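Local coordinates for protein glycoside Hydrolase (Bacteroides uniformis, PDB 5TA0) that probably hydrolyses agarose-derived oligosaccharides as part of an agarose-degrading pathway in a gut bacterium, and is captured here with a bound neoagaro-oligosaccharide, at residues L136-Q141 against P193-C198; F197-N202 against P320-Q325. One frame throughout, in Å; residues are numbered along the deposited sequence.

Contact 1 of 2, residues L136-Q141 against P193-C198; sequences LILCNQ and PKPGFC. With GAL (beta-D-galactopyranose), chain C; AAL (3,6-anhydro-alpha-L-galactopyranose), chain B.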
loop_
_atom_site.group_PDB
_atom_site.type_symbol
_atom_site.label_atom_id
_atom_site.label_comp_id
_atom_site.label_asym_id
_atom_site.label_seq_id
_atom_site.Cartn_x
_atom_site.Cartn_y
_atom_site.Cartn_z
ATOM N N LEU A 136 9.047 -3.702 12.663
ATOM C CA LEU A 136 7.984 -2.846 13.177
ATOM C C LEU A 136 7.910 -1.488 12.534
ATOM O O LEU A 136 8.922 -0.773 12.420
ATOM C CB LEU A 136 8.120 -2.670 14.693
ATOM C CG LEU A 136 7.022 -1.896 15.416
ATOM C CD1 LEU A 136 5.735 -2.681 15.365
ATOM C CD2 LEU A 136 7.445 -1.580 16.848
ATOM N N ILE A 137 6.684 -1.117 12.155
ATOM C CA ILE A 137 6.322 0.270 11.883
ATOM C C ILE A 137 5.752 0.857 13.164
ATOM O O ILE A 137 4.725 0.424 13.659
ATOM C CB ILE A 137 5.257 0.392 10.755
ATOM C CG1 ILE A 137 5.693 -0.381 9.503
ATOM C CG2 ILE A 137 4.960 1.858 10.457
ATOM C CD1 ILE A 137 4.596 -0.521 8.471
ATOM N N LEU A 138 6.446 1.856 13.700
ATOM C CA LEU A 138 5.977 2.613 14.857
ATOM C C LEU A 138 5.321 3.914 14.373
ATOM O O LEU A 138 5.777 4.524 13.424
ATOM C CB LEU A 138 7.173 2.894 15.778
ATOM C CG LEU A 138 6.866 3.572 17.119
ATOM C CD1 LEU A 138 5.873 2.779 17.970
ATOM C CD2 LEU A 138 8.151 3.788 17.924
ATOM N N CYS A 139 4.228 4.305 15.029
ATOM C CA CYS A 139 3.539 5.550 14.717
ATOM C C CYS A 139 2.803 6.038 15.932
ATOM O O CYS A 139 2.379 5.227 16.784
ATOM C CB CYS A 139 2.555 5.306 13.565
ATOM S SG CYS A 139 1.734 6.769 12.885
ATOM N N ASN A 140 2.628 7.354 16.031
ATOM C CA ASN A 140 1.748 7.951 17.043
ATOM C C ASN A 140 0.345 8.133 16.480
ATOM O O ASN A 140 0.171 8.701 15.384
ATOM C CB ASN A 140 2.266 9.327 17.457
ATOM C CG ASN A 140 3.566 9.250 18.194
ATOM O OD1 ASN A 140 3.598 8.884 19.370
ATOM N ND2 ASN A 140 4.661 9.517 17.483
ATOM N N GLN A 141 -0.668 7.744 17.256
ATOM C CA GLN A 141 -2.024 8.243 16.988
ATOM C C GLN A 141 -2.046 9.767 17.155
ATOM O O GLN A 141 -1.170 10.360 17.786
ATOM C CB GLN A 141 -3.021 7.587 17.924
ATOM C CG GLN A 141 -3.203 6.112 17.658
ATOM C CD GLN A 141 -4.115 5.450 18.655
ATOM O OE1 GLN A 141 -5.172 6.010 19.045
ATOM N NE2 GLN A 141 -3.713 4.279 19.123
ATOM N N PRO A 193 13.426 -5.483 19.492
ATOM C CA PRO A 193 14.181 -4.832 18.440
ATOM C C PRO A 193 13.654 -3.453 18.047
ATOM O O PRO A 193 12.445 -3.208 18.068
ATOM C CB PRO A 193 14.064 -5.815 17.269
ATOM C CG PRO A 193 13.887 -7.130 17.953
ATOM C CD PRO A 193 13.026 -6.853 19.117
ATOM N N LYS A 194 14.554 -2.550 17.700
ATOM C CA LYS A 194 14.166 -1.215 17.254
ATOM C C LYS A 194 13.222 -1.306 16.054
ATOM O O LYS A 194 13.310 -2.222 15.236
ATOM C CB LYS A 194 15.389 -0.379 16.858
ATOM C CG LYS A 194 16.353 -0.085 17.989
ATOM C CD LYS A 194 15.957 1.140 18.776
ATOM C CE LYS A 194 16.758 1.164 20.082
ATOM N NZ LYS A 194 16.389 2.244 21.022
ATOM N N PRO A 195 12.296 -0.340 15.944
ATOM C CA PRO A 195 11.472 -0.298 14.725
ATOM C C PRO A 195 12.279 -0.128 13.464
ATOM O O PRO A 195 13.322 0.544 13.471
ATOM C CB PRO A 195 10.537 0.900 14.957
ATOM C CG PRO A 195 11.068 1.632 16.079
ATOM C CD PRO A 195 12.044 0.804 16.834
ATOM N N GLY A 196 11.801 -0.723 12.372
ATOM C CA GLY A 196 12.382 -0.443 11.073
ATOM C C GLY A 196 12.043 0.922 10.515
ATOM O O GLY A 196 12.791 1.493 9.724
ATOM N N PHE A 197 10.871 1.456 10.924
ATOM C CA PHE A 197 10.328 2.695 10.364
ATOM C C PHE A 197 9.547 3.415 11.443
ATOM O O PHE A 197 8.774 2.784 12.168
ATOM C CB PHE A 197 9.358 2.387 9.220
ATOM C CG PHE A 197 9.964 1.619 8.091
ATOM C CD1 PHE A 197 10.525 2.263 7.004
ATOM C CD2 PHE A 197 10.015 0.229 8.140
ATOM C CE1 PHE A 197 11.071 1.525 5.954
ATOM C CE2 PHE A 197 10.612 -0.494 7.114
ATOM C CZ PHE A 197 11.126 0.158 6.030
ATOM N N CYS A 198 9.732 4.726 11.537
ATOM C CA CYS A 198 8.957 5.592 12.427
ATOM C C CYS A 198 8.163 6.589 11.617
ATOM O O CYS A 198 8.685 7.594 11.130
ATOM C CB CYS A 198 9.868 6.291 13.430
ATOM S SG CYS A 198 10.612 5.174 14.643
HETATM C C1 GAL C . -5.233 1.116 18.279
HETATM C C2 GAL C . -4.315 0.508 19.343
HETATM C C3 GAL C . -5.042 0.280 20.674
HETATM C C4 GAL C . -5.795 1.539 21.082
HETATM C C5 GAL C . -6.704 1.981 19.937
HETATM C C6 GAL C . -7.512 3.236 20.257
HETATM O O2 GAL C . -3.816 -0.724 18.822
HETATM O O3 GAL C . -4.115 -0.155 21.686
HETATM O O4 GAL C . -4.862 2.603 21.340
HETATM O O5 GAL C . -5.912 2.263 18.772
HETATM O O6 GAL C . -8.319 3.612 19.127
HETATM C C1 AAL B . -5.884 2.917 13.451
HETATM C C2 AAL B . -4.804 3.707 14.220
HETATM C C3 AAL B . -4.083 2.842 15.240
HETATM C C4 AAL B . -5.096 2.141 16.116
HETATM C C5 AAL B . -5.640 1.151 15.136
HETATM C C6 AAL B . -4.393 0.658 14.473
HETATM O O2 AAL B . -5.383 4.807 14.931
HETATM O O3 AAL B . -3.468 1.750 14.547
HETATM O O4 AAL B . -4.401 1.435 17.166
HETATM O O5 AAL B . -6.447 1.804 14.151
HETATM O O HOH W 1 11.472 -4.054 14.211
#
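Ile-137 lies beside Phe-197 and Leu-138 beside Cys-198, where two neighbouring parallel strands of a (beta/alpha)8 barrel meet. Strands 134-140 and 197-199 form a beta-alpha-beta unit, with helix 170-183 in the connection. Leu-138 N donates to Phe-197 O at 2.9 Å, nearly straight at 166°. Two CA-H...O contacts flank this bond: Ile-137 CA lies 3.5 Å from Phe-197 O, and Cys-198 CA lies equally far from Leu-138 O.

The side chains alternate between two buried faces. Ile-137 and Phe-197 share the barrel interior, where Ile-137 touches Tyr-366 and Met-368 of strand 364-369. Leu-138 and Cys-198 turn to the other face and meet Tyr-176 of helix 170-183. On this side Leu-138 lies obliquely across the Pro-195 ring. The two CB atoms of Leu-138 and Pro-195 are 4.0 Å apart. Leu-138 CG is anti to the backbone N (chi1 -175°), and CD2 comes near Pro-195 CG. At the far end of 136-141, Gln-141 NE2 donates to galactose O4 at 3.0 Å.

Leu-136 stays buried against Pro-195, with Leu-136 O 3.4 Å from Pro-195 CB. The looser, solvent side begins here. Across the contact, Leu-136 O receives two weak bonds, from Gly-196 N and Phe-197 N. Lys-194 and Gly-196 are partly exposed. A water accepts from Leu-136 N at 2.9 Å and donates to Lys-194 O at 2.8 Å.

Contact 2 of 2, residues F197-N202 against P320-Q325; sequences FCEVIN and PLMISQ. With GAL (beta-D-galactopyranose), chain D; AAL (3,6-anhydro-alpha-L-galactopyranose), chain B.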
loop_
_atom_site.group_PDB
_atom_site.type_symbol
_atom_site.label_atom_id
_atom_site.label_comp_id
_atom_site.label_asym_id
_atom_site.label_seq_id
_atom_site.Cartn_x
_atom_site.Cartn_y
_atom_site.Cartn_z
ATOM N N PHE A 197 10.871 1.456 10.924
ATOM C CA PHE A 197 10.328 2.695 10.364
ATOM C C PHE A 197 9.547 3.415 11.443
ATOM O O PHE A 197 8.774 2.784 12.168
ATOM C CB PHE A 197 9.358 2.387 9.220
ATOM C CG PHE A 197 9.964 1.619 8.091
ATOM C CD1 PHE A 197 10.525 2.263 7.004
ATOM C CD2 PHE A 197 10.015 0.229 8.140
ATOM C CE1 PHE A 197 11.071 1.525 5.954
ATOM C CE2 PHE A 197 10.612 -0.494 7.114
ATOM C CZ PHE A 197 11.126 0.158 6.030
ATOM N N CYS A 198 9.732 4.726 11.537
ATOM C CA CYS A 198 8.957 5.592 12.427
ATOM C C CYS A 198 8.163 6.589 11.617
ATOM O O CYS A 198 8.685 7.594 11.130
ATOM C CB CYS A 198 9.868 6.291 13.430
ATOM S SG CYS A 198 10.612 5.174 14.643
ATOM N N GLU A 199 6.867 6.333 11.522
ATOM C CA GLU A 199 5.955 7.333 11.005
ATOM C C GLU A 199 5.754 8.375 12.091
ATOM O O GLU A 199 5.755 8.062 13.268
ATOM C CB GLU A 199 4.610 6.714 10.631
ATOM C CG GLU A 199 4.629 5.631 9.550
ATOM C CD GLU A 199 3.243 5.026 9.362
ATOM O OE1 GLU A 199 2.677 4.493 10.340
ATOM O OE2 GLU A 199 2.701 5.156 8.219
ATOM N N VAL A 200 5.565 9.623 11.680
ATOM C CA VAL A 200 5.400 10.699 12.667
ATOM C C VAL A 200 4.046 10.605 13.378
ATOM O O VAL A 200 3.960 10.565 14.618
ATOM C CB VAL A 200 5.615 12.080 12.001
ATOM C CG1 VAL A 200 5.199 13.228 12.919
ATOM C CG2 VAL A 200 7.088 12.222 11.586
ATOM N N ILE A 201 2.982 10.601 12.585
ATOM C CA ILE A 201 1.628 10.758 13.156
ATOM C C ILE A 201 0.576 10.194 12.221
ATOM O O ILE A 201 0.625 10.414 11.005
ATOM C CB ILE A 201 1.379 12.243 13.533
ATOM C CG1 ILE A 201 0.114 12.426 14.374
ATOM C CG2 ILE A 201 1.385 13.137 12.299
ATOM C CD1 ILE A 201 -0.047 13.818 14.889
ATOM N N ASN A 202 -0.393 9.479 12.776
ATOM C CA ASN A 202 -1.416 8.815 11.974
ATOM C C ASN A 202 -2.534 9.751 11.494
ATOM O O ASN A 202 -3.169 10.422 12.313
ATOM C CB ASN A 202 -2.042 7.702 12.814
ATOM C CG ASN A 202 -2.979 6.826 12.032
ATOM O OD1 ASN A 202 -2.561 6.094 11.147
ATOM N ND2 ASN A 202 -4.278 6.872 12.371
ATOM N N PRO A 320 11.155 6.518 -1.105
ATOM C CA PRO A 320 10.469 5.246 -0.840
ATOM C C PRO A 320 9.065 5.496 -0.280
ATOM O O PRO A 320 8.896 6.387 0.554
ATOM C CB PRO A 320 11.354 4.551 0.194
ATOM C CG PRO A 320 12.710 5.169 0.029
ATOM C CD PRO A 320 12.457 6.597 -0.406
ATOM N N LEU A 321 8.103 4.713 -0.744
ATOM C CA LEU A 321 6.701 4.885 -0.360
ATOM C C LEU A 321 6.244 3.720 0.519
ATOM O O LEU A 321 6.434 2.535 0.150
ATOM C CB LEU A 321 5.807 4.975 -1.592
ATOM C CG LEU A 321 4.305 5.201 -1.353
ATOM C CD1 LEU A 321 4.044 6.567 -0.733
ATOM C CD2 LEU A 321 3.518 5.052 -2.649
ATOM N N MET A 322 5.637 4.049 1.646
ATOM C CA MET A 322 4.991 3.108 2.525
ATOM C C MET A 322 3.484 3.269 2.411
ATOM O O MET A 322 2.977 4.390 2.349
ATOM C CB MET A 322 5.413 3.404 3.958
ATOM C CG MET A 322 4.610 2.674 5.021
ATOM S SD MET A 322 5.162 3.012 6.707
ATOM C CE MET A 322 6.750 2.184 6.681
ATOM N N ILE A 323 2.774 2.153 2.400
ATOM C CA ILE A 323 1.307 2.150 2.502
ATOM C C ILE A 323 0.975 1.406 3.785
ATOM O O ILE A 323 0.859 0.184 3.809
ATOM C CB ILE A 323 0.613 1.587 1.241
ATOM C CG1 ILE A 323 1.140 2.265 -0.042
ATOM C CG2 ILE A 323 -0.879 1.838 1.315
ATOM C CD1 ILE A 323 2.235 1.501 -0.716
ATOM N N SER A 324 0.855 2.141 4.906
ATOM C CA SER A 324 0.815 1.467 6.189
ATOM C C SER A 324 -0.564 0.934 6.595
ATOM O O SER A 324 -0.663 0.203 7.570
ATOM C CB SER A 324 1.372 2.336 7.297
ATOM O OG SER A 324 0.755 3.595 7.361
ATOM N N GLN A 325 -1.590 1.328 5.846
ATOM C CA GLN A 325 -2.948 0.741 5.926
ATOM C C GLN A 325 -3.563 0.767 4.541
ATOM O O GLN A 325 -3.580 1.829 3.917
ATOM C CB GLN A 325 -3.883 1.535 6.836
ATOM C CG GLN A 325 -3.527 1.537 8.321
ATOM C CD GLN A 325 -4.449 2.415 9.153
ATOM O OE1 GLN A 325 -5.630 2.679 8.780
ATOM N NE2 GLN A 325 -3.953 2.854 10.284
HETATM C C1 GAL D . -9.526 4.528 10.607
HETATM C C2 GAL D . -8.192 4.606 11.332
HETATM C C3 GAL D . -7.800 3.331 12.059
HETATM C C4 GAL D . -8.993 2.582 12.644
HETATM C C5 GAL D . -10.151 2.491 11.688
HETATM C C6 GAL D . -11.400 1.777 12.237
HETATM O O2 GAL D . -7.160 4.887 10.398
HETATM O O3 GAL D . -6.951 3.805 13.115
HETATM O O4 GAL D . -9.405 3.277 13.835
HETATM O O5 GAL D . -10.509 3.838 11.384
HETATM O O6 GAL D . -11.169 0.394 12.561
HETATM C C1 AAL B . -5.884 2.917 13.451
HETATM C C2 AAL B . -4.804 3.707 14.220
HETATM C C3 AAL B . -4.083 2.842 15.240
HETATM C C4 AAL B . -5.096 2.141 16.116
HETATM C C5 AAL B . -5.640 1.151 15.136
HETATM C C6 AAL B . -4.393 0.658 14.473
HETATM O O2 AAL B . -5.383 4.807 14.931
HETATM O O3 AAL B . -3.468 1.750 14.547
HETATM O O4 AAL B . -4.401 1.435 17.166
HETATM O O5 AAL B . -6.447 1.804 14.151
#
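The barrel interior below the sugar-binding cleft is where Glu-199 of segment 197-202 meets Ser-324 of segment 320-325. Ser-324 OG donates to Glu-199 OE2 at 2.6 Å. It comes from the syn side, 20° out of the carboxylate plane. Thr-279 OG1 also bonds to this oxygen, and Arg-83 NE forms a salt bridge with OE1. Both oxygens of the buried carboxylate therefore have partners. Ser-324 OG is itself held by His-281 NE2.

Met-322 fills the layer between Glu-199 and Phe-197. Its SD lies 3.6 Å from Glu-199 OE2. A bend at chi3 (-69°) carries the methyl CE to the Phe-197 side chain, where it meets CG obliquely at 3.6 Å.

These strands do not pair. They are the fourth and seventh of the eight parallel strands of the barrel. The axes of strand segments 197-199 and 321-324 pass 10.7 Å apart at 71°, so side chains alone bridge the middle. An alanine in place of Glu-199 would probably deprive Arg-83 of this charge partner, take the acceptor from Ser-324 and open a gap beside the Met-322 sulfur.

Toward the cleft, the side chains of Asn-202 and Gln-325 approach at about a right angle. Asn-202 OD1 accepts a hydrogen bond from Arg-83 NH1. Gln-325 is probably the engineered glutamine of this variant, in the place of the nucleophile of related barrel hydrolases. Asn-202 ND2 lies 3.5 Å from O2 of the anhydrogalactose.

In the fold
Both contacts are buried in the (beta/alpha)8 barrel, and both use strand 197-199. Contact 1 joins it to its neighbour 134-140 within the barrel wall. Contact 2 reaches across the interior to strand 321-326. The chemistry follows the place. Contact 1 is mostly backbone bonding with apolar packing, and its early end is partly open to solvent. Contact 2 is made of side chains alone, with a buried acid among polar partners. The two meet directly: Cys-139 CB packs 3.3 Å from Glu-199 OE1, and Asn-140 O probably accepts from Asn-202 N at 2.8 Å. Both also reach the bound sugar chain, through Gln-141 in contact 1 and through Asn-202 and Gln-325 in contact 2.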